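DTDP-4-dehydrorhamnose reductase (Bacillus anthracis, PDB 3SC6) catalyses the NADPH-dependent reduction of dTDP-4-dehydrorhamnose to dTDP-L-rhamnose, the closing step of dTDP-L-rhamnose biosynthesis. Local coordinates at residues D193-V196 with M197-K200; E275-E278 with R279-E283; Q71-K74 with E75-L78; Y33-K37 with K38-I42; T167-R170 with L171-R175. All coordinates share one frame; numbering follows the deposited sequence.

Contact 1. Residues D193-V196 with M197-K200; sequences DLNV and MINK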
# COMPACT_ATOMS: atom_id res chain seq x y z
N ASP A 193 -11.06 1.89 -0.29
CA ASP A 193 -10.95 3.35 -0.18
C ASP A 193 -9.72 3.86 -0.93
O ASP A 193 -9.74 4.95 -1.52
CB ASP A 193 -10.91 3.82 1.29
CG ASP A 193 -12.19 3.52 2.05
OD1 ASP A 193 -13.17 3.04 1.44
OD2 ASP A 193 -12.23 3.79 3.27
N LEU A 194 -8.65 3.08 -0.91
CA LEU A 194 -7.42 3.45 -1.60
C LEU A 194 -7.68 3.45 -3.11
O LEU A 194 -7.34 4.40 -3.81
CB LEU A 194 -6.29 2.49 -1.26
CG LEU A 194 -4.95 2.78 -1.96
CD1 LEU A 194 -4.49 4.19 -1.63
CD2 LEU A 194 -3.90 1.76 -1.56
N ASN A 195 -8.27 2.36 -3.60
CA ASN A 195 -8.56 2.23 -5.02
C ASN A 195 -9.44 3.37 -5.52
O ASN A 195 -9.27 3.83 -6.65
CB ASN A 195 -9.20 0.87 -5.33
CG ASN A 195 -8.26 -0.29 -5.06
OD1 ASN A 195 -7.05 -0.11 -4.91
ND2 ASN A 195 -8.81 -1.50 -5.04
N VAL A 196 -10.36 3.83 -4.68
CA VAL A 196 -11.24 4.92 -5.07
C VAL A 196 -10.40 6.15 -5.33
O VAL A 196 -10.65 6.88 -6.29
CB VAL A 196 -12.29 5.25 -3.99
CG1 VAL A 196 -13.07 6.50 -4.36
CG2 VAL A 196 -13.23 4.07 -3.77
N MET A 197 -9.38 6.36 -4.51
CA MET A 197 -8.51 7.53 -4.66
C MET A 197 -7.57 7.35 -5.86
O MET A 197 -7.34 8.29 -6.61
CB MET A 197 -7.71 7.77 -3.38
CG MET A 197 -6.92 9.07 -3.39
SD MET A 197 -8.03 10.50 -3.61
CE MET A 197 -9.09 10.32 -2.18
N ILE A 198 -7.02 6.15 -6.02
CA ILE A 198 -6.13 5.87 -7.15
C ILE A 198 -6.87 6.17 -8.44
O ILE A 198 -6.36 6.83 -9.34
CB ILE A 198 -5.67 4.39 -7.18
CG1 ILE A 198 -4.84 4.06 -5.93
CG2 ILE A 198 -4.83 4.12 -8.41
CD1 ILE A 198 -4.36 2.63 -5.87
N ASN A 199 -8.10 5.68 -8.50
CA ASN A 199 -8.96 5.86 -9.65
C ASN A 199 -9.13 7.36 -9.97
O ASN A 199 -9.09 7.76 -11.13
CB ASN A 199 -10.33 5.22 -9.34
CG ASN A 199 -11.28 5.24 -10.52
OD1 ASN A 199 -10.85 5.35 -11.66
ND2 ASN A 199 -12.56 5.07 -10.24
N LYS A 200 -9.30 8.17 -8.93
CA LYS A 200 -9.47 9.62 -9.10
C LYS A 200 -8.20 10.28 -9.64
O LYS A 200 -8.27 11.16 -10.49
CB LYS A 200 -9.96 10.26 -7.79
CG LYS A 200 -11.33 9.71 -7.34
CD LYS A 200 -11.80 10.24 -5.97
CE LYS A 200 -12.00 11.74 -5.95
NZ LYS A 200 -13.03 12.20 -6.93

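Contact 2. Residues E275-E278 with R279-E283; sequences EGLE and RFFIE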
# COMPACT_ATOMS: atom_id res chain seq x y z
N GLU A 275 -14.38 4.03 9.82
CA GLU A 275 -15.39 4.00 8.78
C GLU A 275 -14.95 3.12 7.61
O GLU A 275 -15.79 2.53 6.92
CB GLU A 275 -15.66 5.44 8.33
CG GLU A 275 -16.72 5.59 7.28
CD GLU A 275 -16.97 7.05 6.96
OE1 GLU A 275 -17.81 7.33 6.08
OE2 GLU A 275 -16.32 7.92 7.59
N GLY A 276 -13.64 3.03 7.38
CA GLY A 276 -13.11 2.21 6.30
C GLY A 276 -13.31 0.74 6.62
O GLY A 276 -13.52 -0.08 5.73
N LEU A 277 -13.23 0.42 7.91
CA LEU A 277 -13.41 -0.94 8.40
C LEU A 277 -14.87 -1.38 8.29
O LEU A 277 -15.15 -2.56 8.10
CB LEU A 277 -12.94 -1.04 9.85
CG LEU A 277 -13.03 -2.40 10.55
CD1 LEU A 277 -12.26 -3.47 9.80
CD2 LEU A 277 -12.52 -2.28 11.98
N GLU A 278 -15.79 -0.44 8.41
CA GLU A 278 -17.21 -0.77 8.31
C GLU A 278 -17.53 -1.37 6.96
O GLU A 278 -18.09 -2.46 6.87
CB GLU A 278 -18.10 0.46 8.48
CG GLU A 278 -18.00 1.19 9.81
CD GLU A 278 -18.96 2.37 9.89
OE1 GLU A 278 -19.76 2.55 8.95
OE2 GLU A 278 -18.91 3.11 10.89
N ARG A 279 -17.15 -0.65 5.90
CA ARG A 279 -17.42 -1.11 4.54
C ARG A 279 -16.72 -2.43 4.22
O ARG A 279 -17.05 -3.09 3.23
CB ARG A 279 -17.18 0.03 3.52
CG ARG A 279 -17.61 -0.31 2.09
CD ARG A 279 -17.67 0.94 1.19
NE ARG A 279 -16.41 1.62 0.91
CZ ARG A 279 -15.66 1.42 -0.18
NH1 ARG A 279 -14.53 2.10 -0.35
NH2 ARG A 279 -16.04 0.56 -1.12
N PHE A 280 -15.76 -2.83 5.06
CA PHE A 280 -15.05 -4.08 4.86
C PHE A 280 -15.99 -5.24 5.15
O PHE A 280 -16.11 -6.17 4.35
CB PHE A 280 -13.83 -4.19 5.76
CG PHE A 280 -13.17 -5.53 5.70
CD1 PHE A 280 -12.20 -5.81 4.75
CD2 PHE A 280 -13.52 -6.53 6.59
CE1 PHE A 280 -11.61 -7.05 4.69
CE2 PHE A 280 -12.93 -7.78 6.54
CZ PHE A 280 -11.97 -8.04 5.59
N PHE A 281 -16.66 -5.20 6.30
CA PHE A 281 -17.60 -6.25 6.67
C PHE A 281 -18.80 -6.25 5.75
O PHE A 281 -19.31 -7.31 5.37
CB PHE A 281 -18.07 -6.11 8.12
CG PHE A 281 -16.98 -6.28 9.15
CD1 PHE A 281 -16.68 -7.54 9.66
CD2 PHE A 281 -16.28 -5.19 9.64
CE1 PHE A 281 -15.69 -7.71 10.61
CE2 PHE A 281 -15.29 -5.35 10.59
CZ PHE A 281 -15.00 -6.61 11.08
N ILE A 282 -19.26 -5.06 5.38
CA ILE A 282 -20.42 -4.91 4.49
C ILE A 282 -20.21 -5.60 3.15
O ILE A 282 -21.11 -6.29 2.65
CB ILE A 282 -20.76 -3.42 4.23
CG1 ILE A 282 -21.15 -2.72 5.54
CG2 ILE A 282 -21.92 -3.31 3.25
CD1 ILE A 282 -21.49 -1.25 5.36
N GLU A 283 -19.02 -5.43 2.58
CA GLU A 283 -18.69 -6.02 1.29
C GLU A 283 -18.25 -7.49 1.34
O GLU A 283 -18.42 -8.22 0.36
CB GLU A 283 -17.64 -5.16 0.58
CG GLU A 283 -18.11 -3.74 0.29
CD GLU A 283 -17.05 -2.89 -0.39
OE1 GLU A 283 -15.91 -3.36 -0.56
OE2 GLU A 283 -17.37 -1.74 -0.76

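Contact 3. Residues Q71-K74 with E75-L78; sequences QAEK and ERDL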
# COMPACT_ATOMS: atom_id res chain seq x y z
N GLN A 71 11.59 -10.38 6.93
CA GLN A 71 12.59 -11.13 6.17
C GLN A 71 13.45 -10.20 5.30
O GLN A 71 14.53 -10.59 4.85
CB GLN A 71 11.91 -12.23 5.35
CG GLN A 71 12.87 -13.14 4.60
CD GLN A 71 12.14 -14.25 3.85
OE1 GLN A 71 12.77 -15.11 3.23
NE2 GLN A 71 10.81 -14.23 3.90
N ALA A 72 12.97 -8.98 5.07
CA ALA A 72 13.69 -8.00 4.26
C ALA A 72 15.06 -7.72 4.88
O ALA A 72 16.02 -7.44 4.16
CB ALA A 72 12.88 -6.72 4.16
N GLU A 73 15.13 -7.78 6.20
CA GLU A 73 16.37 -7.53 6.94
C GLU A 73 17.42 -8.60 6.65
O GLU A 73 18.62 -8.33 6.68
CB GLU A 73 16.08 -7.50 8.45
CG GLU A 73 15.15 -6.38 8.91
CD GLU A 73 15.75 -4.99 8.72
OE1 GLU A 73 16.98 -4.89 8.55
OE2 GLU A 73 14.99 -4.00 8.81
N LYS A 74 16.96 -9.81 6.36
CA LYS A 74 17.86 -10.92 6.08
C LYS A 74 18.17 -11.07 4.59
O LYS A 74 19.20 -11.65 4.22
CB LYS A 74 17.27 -12.21 6.66
CG LYS A 74 17.09 -12.13 8.17
CD LYS A 74 16.54 -13.41 8.77
CE LYS A 74 16.41 -13.29 10.29
NZ LYS A 74 15.90 -14.53 10.92
N GLU A 75 17.30 -10.56 3.74
CA GLU A 75 17.49 -10.62 2.29
C GLU A 75 17.40 -9.21 1.72
O GLU A 75 16.39 -8.82 1.16
CB GLU A 75 16.46 -11.55 1.64
CG GLU A 75 16.59 -13.00 2.10
CD GLU A 75 15.57 -13.92 1.46
OE1 GLU A 75 15.68 -15.15 1.63
OE2 GLU A 75 14.66 -13.42 0.76
N ARG A 76 18.50 -8.47 1.87
CA ARG A 76 18.57 -7.09 1.39
C ARG A 76 18.65 -6.94 -0.13
O ARG A 76 17.91 -6.15 -0.70
CB ARG A 76 19.72 -6.35 2.09
CG ARG A 76 19.55 -6.31 3.61
CD ARG A 76 20.66 -5.53 4.31
NE ARG A 76 20.46 -5.50 5.76
CZ ARG A 76 21.24 -4.86 6.62
NH1 ARG A 76 22.29 -4.16 6.20
NH2 ARG A 76 20.97 -4.90 7.92
N ASP A 77 19.53 -7.69 -0.78
CA ASP A 77 19.63 -7.58 -2.24
C ASP A 77 18.29 -7.87 -2.89
O ASP A 77 17.89 -7.19 -3.83
CB ASP A 77 20.71 -8.51 -2.82
CG ASP A 77 22.11 -8.13 -2.39
OD1 ASP A 77 22.27 -7.13 -1.66
OD2 ASP A 77 23.07 -8.81 -2.80
N LEU A 78 17.59 -8.88 -2.36
CA LEU A 78 16.29 -9.26 -2.89
C LEU A 78 15.23 -8.18 -2.67
O LEU A 78 14.29 -8.06 -3.45
CB LEU A 78 15.84 -10.59 -2.28
CG LEU A 78 14.51 -11.18 -2.76
CD1 LEU A 78 14.53 -11.39 -4.27
CD2 LEU A 78 14.22 -12.49 -2.05
O HOH W 1 21.15 -9.62 3.42

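Contact 4. Residues Y33-K37 with K38-I42; sequences YPFDK and KLLDI. With NAP (NADP nicotinamide-adenine-dinucleotide phosphate), chain G.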
# COMPACT_ATOMS: atom_id res chain seq x y z
N TYR A 33 -5.43 -4.91 -18.04
CA TYR A 33 -4.45 -5.95 -18.33
C TYR A 33 -3.64 -6.30 -17.09
O TYR A 33 -2.58 -5.74 -16.86
CB TYR A 33 -3.49 -5.51 -19.42
CG TYR A 33 -4.13 -5.22 -20.75
CD1 TYR A 33 -4.27 -6.21 -21.71
CD2 TYR A 33 -4.59 -3.94 -21.05
CE1 TYR A 33 -4.85 -5.95 -22.93
CE2 TYR A 33 -5.18 -3.67 -22.27
CZ TYR A 33 -5.30 -4.68 -23.21
OH TYR A 33 -5.89 -4.41 -24.42
N PRO A 34 -4.15 -7.23 -16.27
CA PRO A 34 -3.44 -7.63 -15.06
C PRO A 34 -2.36 -8.66 -15.36
O PRO A 34 -2.54 -9.49 -16.25
CB PRO A 34 -4.54 -8.27 -14.22
CG PRO A 34 -5.46 -8.86 -15.22
CD PRO A 34 -5.45 -7.93 -16.40
N PHE A 35 -1.26 -8.60 -14.63
CA PHE A 35 -0.15 -9.54 -14.80
C PHE A 35 0.40 -10.03 -13.48
O PHE A 35 0.63 -9.26 -12.56
CB PHE A 35 1.00 -8.92 -15.60
CG PHE A 35 0.67 -8.66 -17.04
CD1 PHE A 35 0.95 -9.63 -17.99
CD2 PHE A 35 0.09 -7.47 -17.43
CE1 PHE A 35 0.67 -9.40 -19.32
CE2 PHE A 35 -0.20 -7.25 -18.76
CZ PHE A 35 0.09 -8.21 -19.71
N ASP A 36 0.61 -11.34 -13.41
CA ASP A 36 1.13 -11.96 -12.22
C ASP A 36 2.65 -11.92 -12.32
O ASP A 36 3.21 -11.40 -13.29
CB ASP A 36 0.64 -13.42 -12.12
CG ASP A 36 1.11 -14.13 -10.85
OD1 ASP A 36 1.66 -13.45 -9.95
OD2 ASP A 36 0.90 -15.36 -10.73
N LYS A 37 3.31 -12.46 -11.30
CA LYS A 37 4.75 -12.53 -11.21
C LYS A 37 5.38 -13.30 -12.40
O LYS A 37 6.40 -12.87 -12.94
CB LYS A 37 5.09 -13.21 -9.88
CG LYS A 37 6.55 -13.38 -9.53
CD LYS A 37 6.66 -14.08 -8.18
CE LYS A 37 8.09 -14.31 -7.75
NZ LYS A 37 8.14 -15.02 -6.43
N LYS A 38 4.75 -14.40 -12.81
CA LYS A 38 5.27 -15.21 -13.92
C LYS A 38 5.01 -14.60 -15.31
O LYS A 38 5.84 -14.75 -16.22
CB LYS A 38 4.70 -16.63 -13.88
CG LYS A 38 5.04 -17.41 -12.60
CD LYS A 38 4.52 -18.85 -12.63
CE LYS A 38 3.00 -18.95 -12.78
NZ LYS A 38 2.27 -18.28 -11.66
N LEU A 39 3.87 -13.93 -15.49
CA LEU A 39 3.54 -13.31 -16.77
C LEU A 39 4.24 -11.97 -16.99
O LEU A 39 4.35 -11.50 -18.12
CB LEU A 39 2.02 -13.15 -16.91
CG LEU A 39 1.21 -14.45 -16.86
CD1 LEU A 39 -0.29 -14.16 -16.89
CD2 LEU A 39 1.61 -15.39 -18.01
N LEU A 40 4.70 -11.35 -15.90
CA LEU A 40 5.40 -10.06 -15.97
C LEU A 40 6.35 -9.92 -14.78
O LEU A 40 5.98 -9.37 -13.74
CB LEU A 40 4.40 -8.90 -15.98
CG LEU A 40 4.98 -7.47 -16.03
CD1 LEU A 40 5.90 -7.29 -17.22
CD2 LEU A 40 3.86 -6.43 -16.05
N ASP A 41 7.56 -10.44 -14.95
CA ASP A 41 8.58 -10.37 -13.91
C ASP A 41 9.18 -8.97 -13.91
O ASP A 41 9.89 -8.59 -14.84
CB ASP A 41 9.65 -11.44 -14.13
CG ASP A 41 10.69 -11.45 -13.03
OD1 ASP A 41 10.62 -10.60 -12.12
OD2 ASP A 41 11.59 -12.31 -13.08
N ILE A 42 8.90 -8.23 -12.85
CA ILE A 42 9.38 -6.86 -12.68
C ILE A 42 10.91 -6.77 -12.77
O ILE A 42 11.44 -5.77 -13.26
CB ILE A 42 8.93 -6.33 -11.30
CG1 ILE A 42 9.14 -4.83 -11.17
CG2 ILE A 42 9.64 -7.06 -10.19
CD1 ILE A 42 8.74 -4.32 -9.79
PA NAP G . 1.33 -8.17 -1.69
O1A NAP G . 2.62 -8.82 -1.25
O2A NAP G . 0.04 -8.95 -1.59
O5B NAP G . 1.49 -7.67 -3.22
C5B NAP G . 2.74 -7.67 -3.89
C4B NAP G . 2.66 -8.60 -5.09
O4B NAP G . 3.82 -8.44 -5.92
C3B NAP G . 2.59 -10.07 -4.68
O3B NAP G . 1.43 -10.72 -5.22
C2B NAP G . 3.84 -10.69 -5.26
O2B NAP G . 3.63 -12.02 -5.71
C1B NAP G . 4.19 -9.73 -6.40
N9A NAP G . 5.61 -9.87 -6.84
C8A NAP G . 6.65 -10.30 -6.12
N7A NAP G . 7.75 -10.30 -6.90
C5A NAP G . 7.38 -9.87 -8.12
C6A NAP G . 8.09 -9.65 -9.40
N6A NAP G . 9.42 -9.89 -9.51
N1A NAP G . 7.38 -9.19 -10.46
C2A NAP G . 6.06 -8.95 -10.35
N3A NAP G . 5.40 -9.15 -9.19
C4A NAP G . 6.03 -9.60 -8.08
O3 NAP G . 1.17 -6.77 -0.90
PN NAP G . 0.13 -5.62 -1.36
O1N NAP G . -0.35 -4.91 -0.11
O2N NAP G . -0.86 -6.16 -2.35
O5D NAP G . 1.07 -4.59 -2.16
C5D NAP G . 0.59 -3.31 -2.55
C4D NAP G . 1.68 -2.25 -2.39
O4D NAP G . 1.44 -1.46 -1.22
C3D NAP G . 3.08 -2.85 -2.26
O3D NAP G . 3.95 -2.29 -3.24
C2D NAP G . 3.54 -2.48 -0.86
O2D NAP G . 4.93 -2.15 -0.87
C1D NAP G . 2.66 -1.29 -0.48
N1N NAP G . 2.39 -1.20 0.96
C2N NAP G . 1.76 -2.21 1.59
C3N NAP G . 1.49 -2.14 2.96
C7N NAP G . 0.79 -3.29 3.64
O7N NAP G . 0.54 -4.29 2.99
N7N NAP G . 0.45 -3.20 4.93
C4N NAP G . 1.87 -1.00 3.67
C5N NAP G . 2.51 0.03 2.99
C6N NAP G . 2.76 -0.10 1.63
P2B NAP G . 4.21 -13.27 -4.88
O1X NAP G . 3.54 -14.46 -5.54
O2X NAP G . 5.70 -13.21 -5.08
O3X NAP G . 3.77 -13.02 -3.46
O HOH W 2 3.27 -8.00 -12.65

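Contact 5. Residues T167-R170 with L171-R175; sequences TMIR and LGKER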
# COMPACT_ATOMS: atom_id res chain seq x y z
N THR A 167 -7.30 -12.40 10.45
CA THR A 167 -6.63 -13.16 11.51
C THR A 167 -7.38 -13.06 12.84
O THR A 167 -7.56 -14.07 13.52
CB THR A 167 -5.16 -12.72 11.69
OG1 THR A 167 -4.43 -12.97 10.48
CG2 THR A 167 -4.50 -13.50 12.81
N MET A 168 -7.81 -11.86 13.22
CA MET A 168 -8.54 -11.68 14.47
C MET A 168 -9.85 -12.46 14.49
O MET A 168 -10.18 -13.10 15.49
CB MET A 168 -8.83 -10.19 14.74
CG MET A 168 -7.61 -9.28 14.92
SD MET A 168 -6.50 -9.66 16.30
CE MET A 168 -5.26 -10.69 15.53
N ILE A 169 -10.59 -12.42 13.39
CA ILE A 169 -11.87 -13.13 13.30
C ILE A 169 -11.66 -14.65 13.30
O ILE A 169 -12.50 -15.40 13.78
CB ILE A 169 -12.65 -12.74 12.03
CG1 ILE A 169 -12.95 -11.24 12.03
CG2 ILE A 169 -13.95 -13.53 11.94
CD1 ILE A 169 -13.71 -10.78 10.81
N ARG A 170 -10.52 -15.08 12.77
CA ARG A 170 -10.18 -16.49 12.70
C ARG A 170 -9.79 -17.00 14.08
O ARG A 170 -10.29 -18.02 14.54
CB ARG A 170 -9.01 -16.67 11.73
CG ARG A 170 -8.55 -18.10 11.48
CD ARG A 170 -7.38 -18.08 10.51
NE ARG A 170 -7.75 -17.41 9.26
CZ ARG A 170 -6.92 -17.18 8.25
NH1 ARG A 170 -5.65 -17.57 8.31
NH2 ARG A 170 -7.36 -16.56 7.16
N LEU A 171 -8.90 -16.26 14.74
CA LEU A 171 -8.42 -16.62 16.07
C LEU A 171 -9.45 -16.27 17.15
O LEU A 171 -9.62 -17.01 18.11
CB LEU A 171 -7.10 -15.92 16.36
CG LEU A 171 -5.95 -16.23 15.40
CD1 LEU A 171 -4.71 -15.42 15.75
CD2 LEU A 171 -5.62 -17.72 15.38
N GLY A 172 -10.13 -15.14 16.97
CA GLY A 172 -11.13 -14.67 17.92
C GLY A 172 -12.19 -15.68 18.32
O GLY A 172 -12.56 -15.77 19.49
N LYS A 173 -12.68 -16.45 17.35
CA LYS A 173 -13.71 -17.46 17.61
C LYS A 173 -13.25 -18.57 18.55
O LYS A 173 -14.06 -19.11 19.30
CB LYS A 173 -14.20 -18.08 16.29
CG LYS A 173 -14.83 -17.10 15.32
CD LYS A 173 -15.26 -17.79 14.03
CE LYS A 173 -15.88 -16.80 13.05
NZ LYS A 173 -16.30 -17.46 11.78
N GLU A 174 -11.96 -18.88 18.52
CA GLU A 174 -11.41 -19.94 19.37
C GLU A 174 -10.93 -19.45 20.74
O GLU A 174 -11.08 -20.15 21.74
CB GLU A 174 -10.26 -20.65 18.64
CG GLU A 174 -10.67 -21.26 17.30
CD GLU A 174 -11.76 -22.33 17.42
OE1 GLU A 174 -12.26 -22.77 16.36
OE2 GLU A 174 -12.11 -22.72 18.55
N ARG A 175 -10.36 -18.25 20.79
CA ARG A 175 -9.87 -17.68 22.05
C ARG A 175 -10.90 -17.02 22.95
O ARG A 175 -11.98 -16.60 22.51
CB ARG A 175 -8.74 -16.66 21.84
CG ARG A 175 -7.39 -17.19 21.41
CD ARG A 175 -7.38 -17.92 20.11
NE ARG A 175 -6.03 -18.37 19.81
CZ ARG A 175 -5.69 -19.07 18.74
NH1 ARG A 175 -4.43 -19.42 18.57
NH2 ARG A 175 -6.60 -19.42 17.85

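Contact 1. Residues D193-V196 with M197-K200
L194 and I198 stand one turn apart on helix 191-202, which follows strand 185-190 in the Rossmann-type core, and their aliphatic side chains pack along the same flank of the helix. CD1 of I198 approaches CG of L194 at 4.0 Å, and the two side chains cross obliquely rather than lying alongside. The torsions of I198 account for this: CG1 lies anti to the carbonyl carbon (chi1 -64°) and the chain then runs straight on, so that CD1 is carried back over the preceding turn. CG1 of I198 lies 3.3 Å from O of L194. The terminal methyl CD1 of I198 is also 4.0 Å from OD1 of N195, whose side chain runs alongside in the same direction; the amide ND2 of N195 is hydrogen-bonded to E24 of helix 16-24. L194 meets L17 of that helix together with V151 and L156 of strand 148-157, which places this flank against the nucleotide-binding half of the fold.

The backbone gives the evidence for a regular alpha-helix. N of I198 donates to O of L194 over 2.8 Å at an N-H...O angle of 163°, and N of N199 donates to O of N195 over 2.9 Å. The bond from N of M197 to O of D193 is weak. Further along, K200 leans on the exposed V196: N of K200 donates to O of V196 at 3.2 Å, and the K200 side chain, bent at its last two torsions, brings CD to 4.3 Å from CG1 of V196.

Contact 2. Residues E275-E278 with R279-E283
E278, L277 and R279, on the C-terminal helix 273-283, lose more surface to this local contact than their neighbours, though each by a different route. For E278 the backbone does the work: its O receives N of I282 over 3.2 Å, at a nearly straight N-H...O angle of 167°. L277 acts through its side chain. With CG anti to the backbone N (chi1 -180°), the leucine turns along the helix and sets CD1 3.7 Å from CE2 of F281. O of L277 takes N of F280 over 3.1 Å. R279 bends at chi3 to reach forward, and NH2 forms a salt bridge with OE2 of E283 at 2.7 Å, on the syn side of the carboxylate. NH1 of R279 is salt-bridged to D193 of helix 191-202, and OE1 of E283 to K159. The helix is therefore two-sided: L277 and F281 present an apolar flank to I227 of helix 220-231, whereas R279 and E283 join a charge network in which each group probably stabilises the ionised state of the next.

Contact 3. Residues Q71-K74 with E75-L78
Q71 and E75 lie on one side of the turn that joins the short helix 69-72 to helix 76-97, and E73 and R76 on another; helix 76-97 is the helical part of a beta-alpha-beta crossover from strand 59-62 to the parallel strand 100-106 of the Rossmann fold. The Q71 and E75 side chains are both extended and run past each other at a slant, with CD of Q71 4.2 Å from CD of E75. Their amide and carboxylate planes are turned 52° apart, so the groups are not stacked. Y66 touches both side chains.

The second pair is set more steeply, the E73 carboxylate and the R76 guanidinium having planes 82° apart. OE1 of E73 is 4.0 Å from NH2 of R76, too long for a salt bridge, so the attraction is probably a general electrostatic one. E73 bends at chi2 (-66°), which brings OE1 round to the side of R76; its other oxygen, OE2, makes a weak hydrogen bond to N of I129. R76 adds a weak bond of its own, NE to O of E73 at 3.5 Å, with that oxygen at the guanidinium edge and near its plane.

O of Q71 accepts twice, from N of K74 at 3.0 Å and from N of E75 at 3.0 Å, while E75 itself leaves helical backbone angles. Water 1 then links the turn, donating to O of K74 at 2.9 Å and accepting from N of R76 at 3.3 Å.

Contact 4. Residues Y33-K37 with K38-I42
The adenine end of the NADP pocket is built by the bend that follows strand 30-35, where F35 packs on L39 and L40 and the chain then runs along the edge of the base. CB of L40 sits 3.4 Å from CB of F35, while CB of L39 meets the F35 ring edge-on at CD1, 3.8 Å away and in the ring plane. V51 of helix 45-55 touches both F35 and L40. The bend is drawn in by a weak backbone bond from N of L40 to O of D36, and OD2 of D36 forms a weak salt bridge with NZ of K38 at 3.4 Å, the two side chains running alongside each other.

K37, D41 and I42 make the hydrogen bonds to the cofactor from this bend. K37, fully extended with CG anti to its own backbone N (chi1 -179°), lays its methylenes over one face of the purine, CG lying 3.9 Å from C5A, and ends with a weak bond from NZ to O2X of the 2'-phosphate at 3.3 Å. At the far edge of the base N6A donates to OD1 of D41 over 3.0 Å, an oxygen also bonded to OG1 of T43. N of I42 donates to N1A at 3.0 Å and 169°, so the two bonds together read the adenine edge. A lysine beside the 2'-phosphate just beyond the second strand is consistent with NADP use in a Rossmann-fold reductase.

Contact 5. Residues T167-R170 with L171-R175
Van der Waals contact comes first from T167 and L171, which run alongside each other in one direction: CD1 of L171 is 3.5 Å from the methyl CG2 of T167. The threonine can offer that methyl because CG2 is the branch anti to its backbone N, while OG1 turns back to bond O of N163. A second van der Waals contact sets I169 against the methylenes of K173, the two side chains slanting across each other with CE of K173 4.0 Å from CG2 of I169. The lysine chain is extended, and its methylenes pass over the preceding turn with CG 3.3 Å from O of I169; M233 touches both residues.

Backbone bonds run through this part of helix 164-172, which M168 and L171 pack against I178 of strand 177-181. That strand pairs with 236-240 in the small sheet, part of the region that in this family probably receives the sugar nucleotide. N of L171 donates to O of T167 over 2.8 Å at 169°, and N of G172 donates to O of M168, a bond modelled so short that its length is doubtful. O of L171 accepts from both N of E174 and N of R175, each at 3.0 Å.

Within 171-175 itself, one face of the R175 guanidinium is turned to L171, whose CG stands 4.0 Å above the plane, off-centre.

Each contact is a continuous run of chain, so none closes a long loop and none nests within or crosses another; the order from the N terminus is 4, 3, 5, 1, 2. Contacts 4 and 3 lie in the cofactor-binding half, their nearest atoms about 8 Å apart. Contact 5 belongs to helix 164-172, and contact 1 to helix 191-202 on the Rossmann core. Contact 2, on the last helix, touches both of these: a salt bridge joins it to contact 1, and CE1 of F281 packs 3.7 Å from CD1 of I169 in contact 5. The C-terminal helix 273-283 therefore joins helices 191-202 and 164-172, whose contact centres are about 30 Å apart.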